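Local coordinates for SidF, inhibitor of growth family, member 3 (PDB 4FYE), which removes phosphate from phosphoinositide lipids as a phosphatase of Legionella pneumophila, probably acting at the 3-position of phosphatidylinositol phosphates, at residues T474-P479 / A604-A609; Y600-Y605 / S635-Y640; D80-A85 / K168-E173; D106-T111 / Q157-A162; V293-Q298 / D385-S390. The protein carries 1 engineered substitution. All coordinates share one frame; numbering follows the deposited sequence.

Contact 1 (T474-P479 / A604-A609); sequences TLLKGP and AYLTQA
The hydroxyl OG1 of Thr607 hydrogen-bonds back to the carbonyl oxygen of Cys603, one turn earlier in its own helix, with a weak second bond to Ala604 O, while the methyl of the same side chain faces Leu476. A chi1 of 57° turns OG1 back to its own helix and CG2 outward to Leu476. The polar branch is thereby spent on its own helix and the apolar branch is presented to the other segment. Thr607 CG2 meets Leu476 CD2 at 3.8 Å, the two side chains crossing at about a right angle. The other methyl of the leucine makes a looser approach, Leu476 CD1 lying 4.5 Å from Leu606 CD1. Leu476 therefore spreads its two branches over two successive residues of the helix, and the contact rests wholly on methyl groups. Its backbones stay well apart: the CA atoms of Leu476 and Thr607 are 8.4 Å from each other. At Gly478, with positive phi (67°), the chain has left helical geometry. Helix 467-476 thus leans its last turn on the C-terminal half of helix 590-614. Helix 522-583 closes one side, its Ile568 touching both Leu476 and Thr607, and helix 438-458 adds Leu456 against Leu476 and Val452 against Leu606.

Contact 2 (Y600-Y605 / S635-Y640); sequences YNSCAY and SCELDY
Glu637 lies along three residues of helix 590-614, meeting each with a different atom. Its CB is 4.0 Å from the OG of Ser602. The next carbon, Glu637 CG, stands at the edge of the Tyr605 ring, near the ring plane, 4.0 Å from CE2 and just as far from CD2. Farther out, Glu637 OE2 comes to 3.8 Å from Asn601 CB. The chain of Glu637 bends at chi2 (-59°), and its carboxylate and the tyrosine ring have planes 26° apart. These are van der Waals contacts; the hydrogen bonds of these side chains go to residues beyond the two segments. Glu637 OE1 bonds to His598 ND1, and Ser602 OG to the carbonyl oxygen of the same histidine, so one residue steadies a side chain from each segment. Both ends of the Asn601 amide are taken by the backbone, OD1 by Tyr675 N and ND2 by Gly673 O. The backbones come close, with the CA atoms of Ser602 and Glu637 6.3 Å apart. Directly after Glu637 a Schellman motif ends the helix: Tyr640 N bonds to Ser635 O at 2.9 Å, Asp639 N makes a weak bond to Cys636 O, and Asp639 takes up a positive phi. The carboxyl end of helix 626-637 is thus docked on helix 590-614, just where the chain turns toward strand 641-645, with Leu638 touching helix 438-458 and Tyr640 touching strand 353-360.

Contact 3 (D80-A85 / K168-E173); sequences DNLVAA and KALDKE
The carboxylate of Glu173 is the flat group at this crossing, yet the part of the residue that meets the other helix is its chain: Glu173 CG is 3.9 Å from the carbonyl oxygen of Ala85. The bend at chi2 (69°) then leads the carboxylate along helix 71-92, where OE2 receives both a hydrogen bond from Ser88 OG and a salt bridge from Lys92 NZ. This negative group is therefore held by a hydroxyl and a lysine on the next turns of the helix it packs on. The other carbonyl at the interface, that of Leu170, has a methyl against it, Ala85 CB standing 3.6 Å from Leu170 O. With so small a side chain between them the backbones draw together, and the CA atoms of Ala85 and Glu173 are 5.6 Å apart. Beside this point the leucines meet, Leu82 CD2 to Leu170 CD2 at 4.2 Å. Leu170 CD2 is equally far from the backbone carbon C of Ala85, so it rests in the angle between Leu82 and Ala85. The segment axes approach to 9.1 Å and cross at 100°, which confines the contact to about one turn of each helix. Helix 167-180 thus lies athwart helix 71-92, its Leu170 also touching Ala86 and Leu89 of that helix, while Leu82 also packs against Phe155, Thr156 and Val159 of helix 136-163.

Contact 4 (D106-T111 / Q157-A162); sequences DEMAKT and QAVAKA
Met108 points end-on at the helix opposite and makes every side-chain contact from its own segment. The chain runs out extended through chi2 (173°) and hooks at the thioether (chi3 -34°), which lays SD and CE against the backbone and methyls of Ala158, Val159 and Ala162. The sulfur faces the first of these, Met108 SD lying 4.0 Å from Ala158 CB. The terminal methyl goes deeper: Met108 CE is 3.4 Å from the carbonyl oxygen of Ala158. It is flanked one turn on by Ala162 CB, 4.3 Å from Met108 CE, and more loosely by Val159 CG2 at 4.5 Å from the same methyl. One long flexible side chain thus fits among short ones, two alanines spaced a turn apart and the branch of a valine. The side chains that meet are apolar, though CE also lies against the backbone of Ala158 and Val159, and Met108 and both alanines remain partly accessible. The two segments run nearly antiparallel, at 169°, with axes 10.5 Å apart; the methionine spans the gap between backbones whose nearest CA atoms, those of Met108 and Val159, are 8.0 Å apart. Helices 98-119 and 136-163 pair here on the outer side of a helical bundle, far from the chain's centre. Ile105 extends the interface onto Val159 and Ala162, and helix 71-92 packs along both partners, touching Ala109 through Ile79 and Val83 and Val159 through Leu82 and Ala86.

Contact 5 (V293-Q298 / D385-S390); sequences VTLINQ and DAFDGS
Helix 373-387 ends in a type II beta turn, Phe387 to Ser390, that feeds strand 391-399, and the aromatic ring of its last residue packs on Leu295 and Gln298 of helix 284-311. The tightest approach is Leu295 CD2 to Phe387 CE2 at 3.2 Å, shorter than a normal van der Waals contact, so the packing is tight there or the model locally imprecise. The methyl comes obliquely to the ring, and it also reaches Ala386 CB at 4.4 Å. One turn along, Gln298 CG lies 3.9 Å from Phe387 CD2. Glutamine and phenylalanine run past each other in opposite directions; the amide and ring planes are 49° apart, and it is CG that touches. The bend at chi2 of Gln298 takes the amide off to other partners, OE1 to Arg273 NH1 and NE2 to Glu356 OE2. In the turn itself, Phe387 O accepts two bonds on the same face of its plane: Ser390 N at 3.0 Å and Ser390 OG at 3.1 Å, the hydroxyl standing 37° out of the carbonyl plane. Gly389 supplies the positive phi (62°) of the turn. Arg503 of helix 482-514 and Tyr410 of strand 402-416 also touch Phe387. The chemistry is thus divided: a hydrocarbon core joins the helices, the buried amide of Gln298 is satisfied at both ends by charged side chains, and the doubly bonded carbonyl closes the turn onto Ser390.

The five contacts fall into two groups on opposite sides of the chain's centre, with contact 5 between. Contacts 3 and 4, centres 12 Å apart, belong to one bundle of successive helices, 71-92, 98-119, 136-163 and 167-180, and touch directly, Val83 packing on Ala109 and Leu82 on Val159; in sequence, contact 4 falls between the two segments of contact 3. Both close before contact 5 opens, and contacts 1 and 2 come last. These two, 11 Å apart, share helix 590-614, and Leu476 meets Cys603 between them. Contact 5 lies 25 Å from contact 2 and 33 Å from contact 3, centre to centre. Thus distant helical parts flank the mixed alpha-beta middle of the phosphatase domain.

Contact 1 (T474-P479 / A604-A609)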
# COMPACT_ATOMS: atom_id res chain seq x y z
N THR A 474 10.14 16.63 27.39
CA THR A 474 10.61 18.05 27.49
C THR A 474 11.41 18.43 26.26
O THR A 474 11.11 19.43 25.61
CB THR A 474 11.48 18.29 28.75
OG1 THR A 474 10.64 18.33 29.90
CG2 THR A 474 12.29 19.62 28.66
N LEU A 475 12.40 17.60 25.94
CA LEU A 475 13.27 17.83 24.79
C LEU A 475 12.58 17.73 23.44
O LEU A 475 12.93 18.47 22.50
CB LEU A 475 14.48 16.90 24.85
CG LEU A 475 15.39 17.04 26.09
CD1 LEU A 475 16.64 16.19 25.92
CD2 LEU A 475 15.78 18.49 26.39
N LEU A 476 11.60 16.83 23.34
CA LEU A 476 10.96 16.59 22.05
C LEU A 476 9.97 17.65 21.71
O LEU A 476 9.57 17.78 20.55
CB LEU A 476 10.26 15.24 21.99
CG LEU A 476 11.15 14.03 21.76
CD1 LEU A 476 10.31 12.97 21.07
CD2 LEU A 476 12.42 14.36 20.96
N LYS A 477 9.57 18.40 22.74
CA LYS A 477 8.64 19.52 22.59
C LYS A 477 9.12 20.45 21.51
O LYS A 477 8.33 21.17 20.92
CB LYS A 477 8.50 20.27 23.91
CG LYS A 477 7.27 19.90 24.72
CD LYS A 477 6.02 20.57 24.15
CE LYS A 477 4.80 20.35 25.04
NZ LYS A 477 3.49 20.61 24.36
N GLY A 478 10.42 20.41 21.23
CA GLY A 478 11.02 21.30 20.24
C GLY A 478 11.02 22.78 20.65
O GLY A 478 10.76 23.13 21.81
N PRO A 479 11.30 23.67 19.69
CA PRO A 479 11.24 25.09 20.02
C PRO A 479 9.80 25.62 20.07
O PRO A 479 8.94 25.12 19.37
CB PRO A 479 12.05 25.76 18.90
CG PRO A 479 12.11 24.76 17.79
CD PRO A 479 11.59 23.43 18.26
N ALA A 604 11.25 7.02 19.12
CA ALA A 604 12.38 6.52 18.35
C ALA A 604 12.13 6.77 16.90
O ALA A 604 13.02 7.25 16.23
CB ALA A 604 12.70 5.07 18.63
N TYR A 605 10.92 6.49 16.41
CA TYR A 605 10.63 6.72 14.99
C TYR A 605 10.77 8.19 14.63
O TYR A 605 11.44 8.55 13.66
CB TYR A 605 9.26 6.21 14.58
CG TYR A 605 9.17 4.69 14.56
CD1 TYR A 605 10.13 3.91 13.88
CD2 TYR A 605 8.11 4.02 15.19
CE1 TYR A 605 10.04 2.53 13.86
CE2 TYR A 605 8.01 2.63 15.21
CZ TYR A 605 8.96 1.90 14.56
OH TYR A 605 8.84 0.54 14.56
N LEU A 606 10.21 9.07 15.44
CA LEU A 606 10.32 10.48 15.11
C LEU A 606 11.79 10.96 15.06
O LEU A 606 12.24 11.53 14.07
CB LEU A 606 9.57 11.30 16.14
CG LEU A 606 8.91 12.61 15.68
CD1 LEU A 606 9.09 13.64 16.81
CD2 LEU A 606 9.34 13.16 14.32
N THR A 607 12.56 10.74 16.10
CA THR A 607 13.88 11.34 16.11
C THR A 607 14.75 10.82 14.97
O THR A 607 15.62 11.52 14.49
CB THR A 607 14.58 11.10 17.43
OG1 THR A 607 14.63 9.70 17.67
CG2 THR A 607 13.79 11.74 18.51
N GLN A 608 14.49 9.61 14.52
CA GLN A 608 15.30 9.06 13.47
C GLN A 608 14.91 9.65 12.15
O GLN A 608 15.77 9.82 11.29
CB GLN A 608 15.16 7.56 13.40
CG GLN A 608 15.52 6.90 14.70
CD GLN A 608 17.00 6.91 14.94
OE1 GLN A 608 17.77 6.46 14.07
NE2 GLN A 608 17.43 7.41 16.13
N ALA A 609 13.64 10.00 12.01
CA ALA A 609 13.19 10.67 10.81
C ALA A 609 13.75 12.10 10.75
O ALA A 609 14.19 12.59 9.68
CB ALA A 609 11.70 10.63 10.74

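Contact 2 (Y600-Y605 / S635-Y640)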
# COMPACT_ATOMS: atom_id res chain seq x y z
N TYR A 600 7.99 4.81 23.73
CA TYR A 600 9.33 4.77 23.24
C TYR A 600 9.45 4.66 21.71
O TYR A 600 10.36 5.23 21.10
CB TYR A 600 10.02 3.57 23.85
CG TYR A 600 11.40 3.46 23.36
CD1 TYR A 600 11.69 2.80 22.15
CD2 TYR A 600 12.43 4.10 24.04
CE1 TYR A 600 12.99 2.74 21.68
CE2 TYR A 600 13.73 4.06 23.58
CZ TYR A 600 14.01 3.37 22.41
OH TYR A 600 15.31 3.35 21.99
N ASN A 601 8.56 3.89 21.09
CA ASN A 601 8.71 3.66 19.67
C ASN A 601 8.36 4.91 18.87
O ASN A 601 9.08 5.25 17.94
CB ASN A 601 7.99 2.38 19.22
CG ASN A 601 8.81 1.13 19.52
OD1 ASN A 601 10.07 1.15 19.55
ND2 ASN A 601 8.11 0.03 19.72
N SER A 602 7.27 5.58 19.27
CA SER A 602 6.91 6.91 18.83
C SER A 602 8.10 7.81 18.87
O SER A 602 8.44 8.41 17.86
CB SER A 602 5.88 7.48 19.79
OG SER A 602 4.61 6.88 19.61
N CYS A 603 8.74 7.94 20.03
CA CYS A 603 9.91 8.80 20.11
C CYS A 603 11.02 8.33 19.17
O CYS A 603 11.65 9.15 18.49
CB CYS A 603 10.43 8.85 21.53
SG CYS A 603 9.21 9.55 22.62
N ALA A 604 11.25 7.02 19.12
CA ALA A 604 12.38 6.52 18.35
C ALA A 604 12.13 6.77 16.90
O ALA A 604 13.02 7.25 16.23
CB ALA A 604 12.70 5.07 18.63
N TYR A 605 10.92 6.49 16.41
CA TYR A 605 10.63 6.72 14.99
C TYR A 605 10.77 8.19 14.63
O TYR A 605 11.44 8.55 13.66
CB TYR A 605 9.26 6.21 14.58
CG TYR A 605 9.17 4.69 14.56
CD1 TYR A 605 10.13 3.91 13.88
CD2 TYR A 605 8.11 4.02 15.19
CE1 TYR A 605 10.04 2.53 13.86
CE2 TYR A 605 8.01 2.63 15.21
CZ TYR A 605 8.96 1.90 14.56
OH TYR A 605 8.84 0.54 14.56
N SER A 635 3.17 6.66 11.69
CA SER A 635 1.76 6.82 11.53
C SER A 635 1.06 5.54 11.96
O SER A 635 0.00 5.60 12.58
CB SER A 635 1.42 7.19 10.13
OG SER A 635 1.38 6.00 9.36
N CYS A 636 1.63 4.37 11.69
CA CYS A 636 1.06 3.17 12.34
C CYS A 636 1.10 3.33 13.88
O CYS A 636 0.21 2.88 14.56
CB CYS A 636 1.74 1.86 11.87
SG CYS A 636 1.51 1.66 10.12
N GLU A 637 2.12 3.95 14.45
CA GLU A 637 2.12 4.13 15.91
C GLU A 637 1.04 5.09 16.39
O GLU A 637 0.49 4.88 17.47
CB GLU A 637 3.45 4.64 16.46
CG GLU A 637 4.48 3.57 16.72
CD GLU A 637 4.10 2.47 17.70
OE1 GLU A 637 3.27 2.66 18.65
OE2 GLU A 637 4.70 1.38 17.53
N LEU A 638 0.76 6.16 15.64
CA LEU A 638 -0.32 7.09 16.01
C LEU A 638 -1.64 6.52 15.62
O LEU A 638 -2.63 7.21 15.64
CB LEU A 638 -0.14 8.40 15.28
CG LEU A 638 1.12 9.07 15.76
CD1 LEU A 638 1.49 10.26 14.88
CD2 LEU A 638 0.91 9.49 17.20
N ASP A 639 -1.62 5.28 15.17
CA ASP A 639 -2.81 4.57 14.75
C ASP A 639 -3.59 5.22 13.60
O ASP A 639 -4.83 5.21 13.62
CB ASP A 639 -3.74 4.33 15.97
CG ASP A 639 -4.83 3.31 15.65
OD1 ASP A 639 -4.59 2.26 14.97
OD2 ASP A 639 -5.95 3.58 16.07
N TYR A 640 -2.89 5.81 12.63
CA TYR A 640 -3.46 6.20 11.32
C TYR A 640 -3.54 5.00 10.36
O TYR A 640 -2.98 3.94 10.63
CB TYR A 640 -2.60 7.29 10.66
CG TYR A 640 -2.43 8.51 11.53
CD1 TYR A 640 -3.30 8.75 12.59
CD2 TYR A 640 -1.41 9.43 11.29
CE1 TYR A 640 -3.16 9.89 13.43
CE2 TYR A 640 -1.24 10.57 12.12
CZ TYR A 640 -2.13 10.81 13.17
OH TYR A 640 -1.99 11.93 13.98

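Contact 3 (D80-A85 / K168-E173)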
# COMPACT_ATOMS: atom_id res chain seq x y z
N ASP A 80 -0.98 -19.07 -20.04
CA ASP A 80 -2.31 -19.44 -19.62
C ASP A 80 -3.13 -18.21 -19.36
O ASP A 80 -4.32 -18.19 -19.69
CB ASP A 80 -2.29 -20.27 -18.32
CG ASP A 80 -1.70 -21.68 -18.51
OD1 ASP A 80 -1.60 -22.18 -19.67
OD2 ASP A 80 -1.33 -22.31 -17.49
N ASN A 81 -2.50 -17.22 -18.74
CA ASN A 81 -3.21 -16.02 -18.33
C ASN A 81 -3.57 -15.17 -19.56
O ASN A 81 -4.64 -14.64 -19.64
CB ASN A 81 -2.48 -15.23 -17.24
CG ASN A 81 -2.46 -15.96 -15.86
OD1 ASN A 81 -3.36 -16.70 -15.52
ND2 ASN A 81 -1.42 -15.73 -15.08
N LEU A 82 -2.70 -15.11 -20.56
CA LEU A 82 -3.03 -14.44 -21.80
C LEU A 82 -4.11 -15.27 -22.55
O LEU A 82 -5.08 -14.70 -23.13
CB LEU A 82 -1.76 -14.28 -22.65
CG LEU A 82 -1.66 -13.33 -23.85
CD1 LEU A 82 -0.78 -13.89 -24.99
CD2 LEU A 82 -3.02 -13.00 -24.40
N VAL A 83 -3.97 -16.60 -22.53
CA VAL A 83 -4.96 -17.46 -23.22
C VAL A 83 -6.32 -17.20 -22.67
O VAL A 83 -7.27 -17.16 -23.43
CB VAL A 83 -4.72 -18.95 -23.07
CG1 VAL A 83 -6.02 -19.75 -23.27
CG2 VAL A 83 -3.70 -19.38 -24.09
N ALA A 84 -6.41 -16.99 -21.36
CA ALA A 84 -7.71 -16.73 -20.73
C ALA A 84 -8.26 -15.37 -21.21
O ALA A 84 -9.37 -15.29 -21.68
CB ALA A 84 -7.62 -16.80 -19.20
N ALA A 85 -7.46 -14.31 -21.16
CA ALA A 85 -7.90 -13.02 -21.69
C ALA A 85 -8.39 -13.17 -23.14
O ALA A 85 -9.44 -12.64 -23.52
CB ALA A 85 -6.71 -12.04 -21.64
N LYS A 168 -3.05 -4.31 -27.06
CA LYS A 168 -3.63 -3.43 -26.01
C LYS A 168 -4.97 -3.90 -25.46
O LYS A 168 -5.27 -3.72 -24.31
CB LYS A 168 -3.74 -1.96 -26.48
CG LYS A 168 -2.52 -1.13 -26.10
CD LYS A 168 -2.87 0.32 -25.77
CE LYS A 168 -2.65 1.25 -26.95
NZ LYS A 168 -1.36 0.97 -27.66
N ALA A 169 -5.76 -4.50 -26.31
CA ALA A 169 -7.06 -4.97 -25.90
C ALA A 169 -6.92 -6.21 -24.98
O ALA A 169 -7.54 -6.28 -23.92
CB ALA A 169 -7.91 -5.25 -27.14
N LEU A 170 -6.10 -7.16 -25.40
CA LEU A 170 -5.83 -8.38 -24.64
C LEU A 170 -5.36 -8.07 -23.24
O LEU A 170 -5.87 -8.62 -22.25
CB LEU A 170 -4.77 -9.20 -25.39
CG LEU A 170 -5.42 -9.91 -26.58
CD1 LEU A 170 -4.37 -10.48 -27.51
CD2 LEU A 170 -6.33 -11.00 -26.07
N ASP A 171 -4.41 -7.15 -23.17
CA ASP A 171 -3.85 -6.63 -21.94
C ASP A 171 -4.94 -6.06 -21.04
O ASP A 171 -5.18 -6.55 -19.92
CB ASP A 171 -2.83 -5.56 -22.35
CG ASP A 171 -2.21 -4.85 -21.17
OD1 ASP A 171 -1.60 -5.52 -20.29
OD2 ASP A 171 -2.32 -3.60 -21.16
N LYS A 172 -5.66 -5.07 -21.58
CA LYS A 172 -6.82 -4.50 -20.91
C LYS A 172 -7.77 -5.58 -20.43
O LYS A 172 -8.23 -5.53 -19.31
CB LYS A 172 -7.56 -3.57 -21.86
CG LYS A 172 -8.21 -2.36 -21.22
CD LYS A 172 -8.27 -1.20 -22.22
CE LYS A 172 -6.92 -0.50 -22.36
NZ LYS A 172 -6.68 0.04 -23.73
N GLU A 173 -8.09 -6.56 -21.25
CA GLU A 173 -8.99 -7.61 -20.75
C GLU A 173 -8.38 -8.50 -19.64
O GLU A 173 -9.07 -9.00 -18.77
CB GLU A 173 -9.49 -8.49 -21.88
CG GLU A 173 -10.55 -9.48 -21.47
CD GLU A 173 -11.88 -8.80 -21.10
OE1 GLU A 173 -11.98 -7.54 -21.10
OE2 GLU A 173 -12.85 -9.55 -20.80

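Contact 4 (D106-T111 / Q157-A162)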
# COMPACT_ATOMS: atom_id res chain seq x y z
N ASP A 106 -5.54 -22.42 -27.81
CA ASP A 106 -5.19 -23.62 -27.06
C ASP A 106 -4.07 -24.41 -27.72
O ASP A 106 -3.03 -24.75 -27.10
CB ASP A 106 -6.39 -24.52 -26.95
CG ASP A 106 -7.35 -24.02 -25.94
OD1 ASP A 106 -6.98 -23.05 -25.29
OD2 ASP A 106 -8.47 -24.56 -25.80
N GLU A 107 -4.28 -24.68 -29.00
CA GLU A 107 -3.33 -25.48 -29.74
C GLU A 107 -1.97 -24.78 -29.84
O GLU A 107 -0.93 -25.44 -29.72
CB GLU A 107 -3.86 -25.87 -31.13
CG GLU A 107 -3.13 -27.06 -31.65
CD GLU A 107 -3.30 -27.31 -33.15
OE1 GLU A 107 -4.30 -26.86 -33.75
OE2 GLU A 107 -2.42 -27.98 -33.73
N MET A 108 -1.97 -23.47 -30.04
CA MET A 108 -0.69 -22.77 -30.09
C MET A 108 -0.07 -22.70 -28.69
O MET A 108 1.16 -22.67 -28.54
CB MET A 108 -0.81 -21.38 -30.72
CG MET A 108 -1.28 -21.42 -32.17
SD MET A 108 -1.63 -19.82 -32.91
CE MET A 108 -2.25 -18.92 -31.51
N ALA A 109 -0.91 -22.69 -27.68
CA ALA A 109 -0.39 -22.58 -26.30
C ALA A 109 0.33 -23.90 -25.92
O ALA A 109 1.48 -23.87 -25.42
CB ALA A 109 -1.50 -22.23 -25.32
N LYS A 110 -0.34 -25.03 -26.22
CA LYS A 110 0.21 -26.38 -26.05
C LYS A 110 1.50 -26.51 -26.83
O LYS A 110 2.47 -27.07 -26.37
CB LYS A 110 -0.77 -27.49 -26.51
CG LYS A 110 -1.78 -27.93 -25.45
CD LYS A 110 -2.68 -29.10 -25.90
CE LYS A 110 -1.93 -30.44 -26.03
NZ LYS A 110 -2.78 -31.55 -26.57
N THR A 111 1.55 -25.99 -28.03
CA THR A 111 2.82 -26.11 -28.67
C THR A 111 3.92 -25.17 -28.15
O THR A 111 5.10 -25.52 -28.24
CB THR A 111 2.76 -26.19 -30.22
OG1 THR A 111 3.47 -25.09 -30.80
CG2 THR A 111 1.37 -26.41 -30.80
N GLN A 157 2.19 -12.56 -30.54
CA GLN A 157 1.88 -12.07 -31.88
C GLN A 157 0.84 -12.98 -32.58
O GLN A 157 -0.00 -12.52 -33.41
CB GLN A 157 3.18 -11.93 -32.67
CG GLN A 157 3.01 -11.57 -34.14
CD GLN A 157 4.13 -12.13 -35.03
OE1 GLN A 157 4.96 -12.97 -34.60
NE2 GLN A 157 4.17 -11.66 -36.27
N ALA A 158 0.89 -14.26 -32.21
CA ALA A 158 0.13 -15.30 -32.89
C ALA A 158 -1.23 -15.42 -32.28
O ALA A 158 -2.16 -15.86 -32.92
CB ALA A 158 0.83 -16.65 -32.82
N VAL A 159 -1.33 -15.06 -31.02
CA VAL A 159 -2.61 -15.02 -30.34
C VAL A 159 -3.38 -13.81 -30.85
O VAL A 159 -4.62 -13.82 -30.83
CB VAL A 159 -2.43 -14.84 -28.82
CG1 VAL A 159 -3.75 -14.81 -28.10
CG2 VAL A 159 -1.61 -15.95 -28.24
N ALA A 160 -2.69 -12.73 -31.25
CA ALA A 160 -3.43 -11.51 -31.61
C ALA A 160 -3.96 -11.67 -33.02
O ALA A 160 -5.00 -11.13 -33.35
CB ALA A 160 -2.59 -10.25 -31.47
N LYS A 161 -3.21 -12.39 -33.83
CA LYS A 161 -3.61 -12.69 -35.19
C LYS A 161 -4.81 -13.59 -35.16
O LYS A 161 -5.78 -13.32 -35.81
CB LYS A 161 -2.46 -13.36 -35.95
CG LYS A 161 -2.88 -14.05 -37.24
CD LYS A 161 -3.79 -13.20 -38.14
CE LYS A 161 -2.99 -12.14 -38.86
NZ LYS A 161 -3.58 -11.85 -40.21
N ALA A 162 -4.74 -14.66 -34.39
CA ALA A 162 -5.79 -15.65 -34.38
C ALA A 162 -7.01 -15.14 -33.69
O ALA A 162 -8.11 -15.56 -34.00
CB ALA A 162 -5.34 -16.93 -33.70

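Contact 5 (V293-Q298 / D385-S390)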
# COMPACT_ATOMS: atom_id res chain seq x y z
N VAL A 293 -11.89 12.85 -10.99
CA VAL A 293 -11.90 11.42 -10.73
C VAL A 293 -11.02 11.16 -9.53
O VAL A 293 -11.31 10.29 -8.73
CB VAL A 293 -11.34 10.66 -11.91
CG1 VAL A 293 -11.00 9.25 -11.53
CG2 VAL A 293 -12.34 10.71 -13.04
N THR A 294 -9.97 11.94 -9.38
CA THR A 294 -9.12 11.61 -8.30
C THR A 294 -9.79 11.95 -7.00
O THR A 294 -9.61 11.22 -6.00
CB THR A 294 -7.60 12.02 -8.46
OG1 THR A 294 -7.17 12.89 -7.41
CG2 THR A 294 -7.20 12.55 -9.85
N LEU A 295 -10.62 13.02 -7.01
CA LEU A 295 -11.47 13.36 -5.88
C LEU A 295 -12.54 12.26 -5.64
O LEU A 295 -12.72 11.76 -4.53
CB LEU A 295 -12.18 14.65 -6.18
CG LEU A 295 -12.48 15.74 -5.15
CD1 LEU A 295 -13.95 16.09 -5.31
CD2 LEU A 295 -12.18 15.38 -3.73
N ILE A 296 -13.23 11.87 -6.68
CA ILE A 296 -14.12 10.75 -6.63
C ILE A 296 -13.46 9.49 -5.97
O ILE A 296 -13.96 8.96 -4.94
CB ILE A 296 -14.69 10.52 -8.04
CG1 ILE A 296 -15.78 11.59 -8.30
CG2 ILE A 296 -15.23 9.11 -8.18
CD1 ILE A 296 -16.21 11.72 -9.75
N ASN A 297 -12.33 9.05 -6.51
CA ASN A 297 -11.55 8.00 -5.88
C ASN A 297 -11.06 8.33 -4.49
O ASN A 297 -11.04 7.45 -3.64
CB ASN A 297 -10.37 7.70 -6.74
CG ASN A 297 -10.77 7.05 -8.02
OD1 ASN A 297 -11.94 6.64 -8.22
ND2 ASN A 297 -9.80 6.94 -8.92
N GLN A 298 -10.70 9.60 -4.23
CA GLN A 298 -10.44 9.98 -2.84
C GLN A 298 -11.64 9.66 -1.90
O GLN A 298 -11.42 9.21 -0.79
CB GLN A 298 -10.08 11.46 -2.69
CG GLN A 298 -9.52 11.73 -1.30
CD GLN A 298 -8.33 10.85 -0.96
OE1 GLN A 298 -7.52 10.54 -1.82
NE2 GLN A 298 -8.19 10.49 0.33
N ASP A 385 -6.19 17.12 0.70
CA ASP A 385 -6.37 18.37 1.49
C ASP A 385 -7.77 18.99 1.28
O ASP A 385 -8.24 19.74 2.15
CB ASP A 385 -5.29 19.42 1.19
CG ASP A 385 -4.08 19.36 2.16
OD1 ASP A 385 -4.21 18.89 3.33
OD2 ASP A 385 -2.98 19.79 1.72
N ALA A 386 -8.39 18.69 0.14
CA ALA A 386 -9.78 19.12 -0.15
C ALA A 386 -10.71 18.57 0.88
O ALA A 386 -11.59 19.31 1.40
CB ALA A 386 -10.20 18.61 -1.52
N PHE A 387 -10.53 17.28 1.20
CA PHE A 387 -11.38 16.65 2.23
C PHE A 387 -10.90 16.91 3.64
O PHE A 387 -11.71 16.81 4.58
CB PHE A 387 -11.50 15.13 2.01
CG PHE A 387 -12.60 14.72 1.03
CD1 PHE A 387 -13.97 14.75 1.42
CD2 PHE A 387 -12.29 14.27 -0.25
CE1 PHE A 387 -14.99 14.32 0.55
CE2 PHE A 387 -13.32 13.84 -1.12
CZ PHE A 387 -14.67 13.85 -0.71
N ASP A 388 -9.63 17.31 3.80
CA ASP A 388 -9.05 17.46 5.15
C ASP A 388 -9.83 18.38 6.05
O ASP A 388 -10.23 19.50 5.67
CB ASP A 388 -7.52 17.77 5.16
CG ASP A 388 -6.98 18.02 6.60
OD1 ASP A 388 -7.40 19.02 7.24
OD2 ASP A 388 -6.19 17.22 7.12
N GLY A 389 -10.06 17.86 7.26
CA GLY A 389 -10.84 18.53 8.31
C GLY A 389 -12.30 18.83 7.97
O GLY A 389 -12.92 19.78 8.54
N SER A 390 -12.87 18.06 7.03
CA SER A 390 -14.34 18.07 6.89
C SER A 390 -14.91 16.62 6.85
O SER A 390 -14.23 15.66 7.28
CB SER A 390 -14.74 18.91 5.70
OG SER A 390 -14.57 18.08 4.59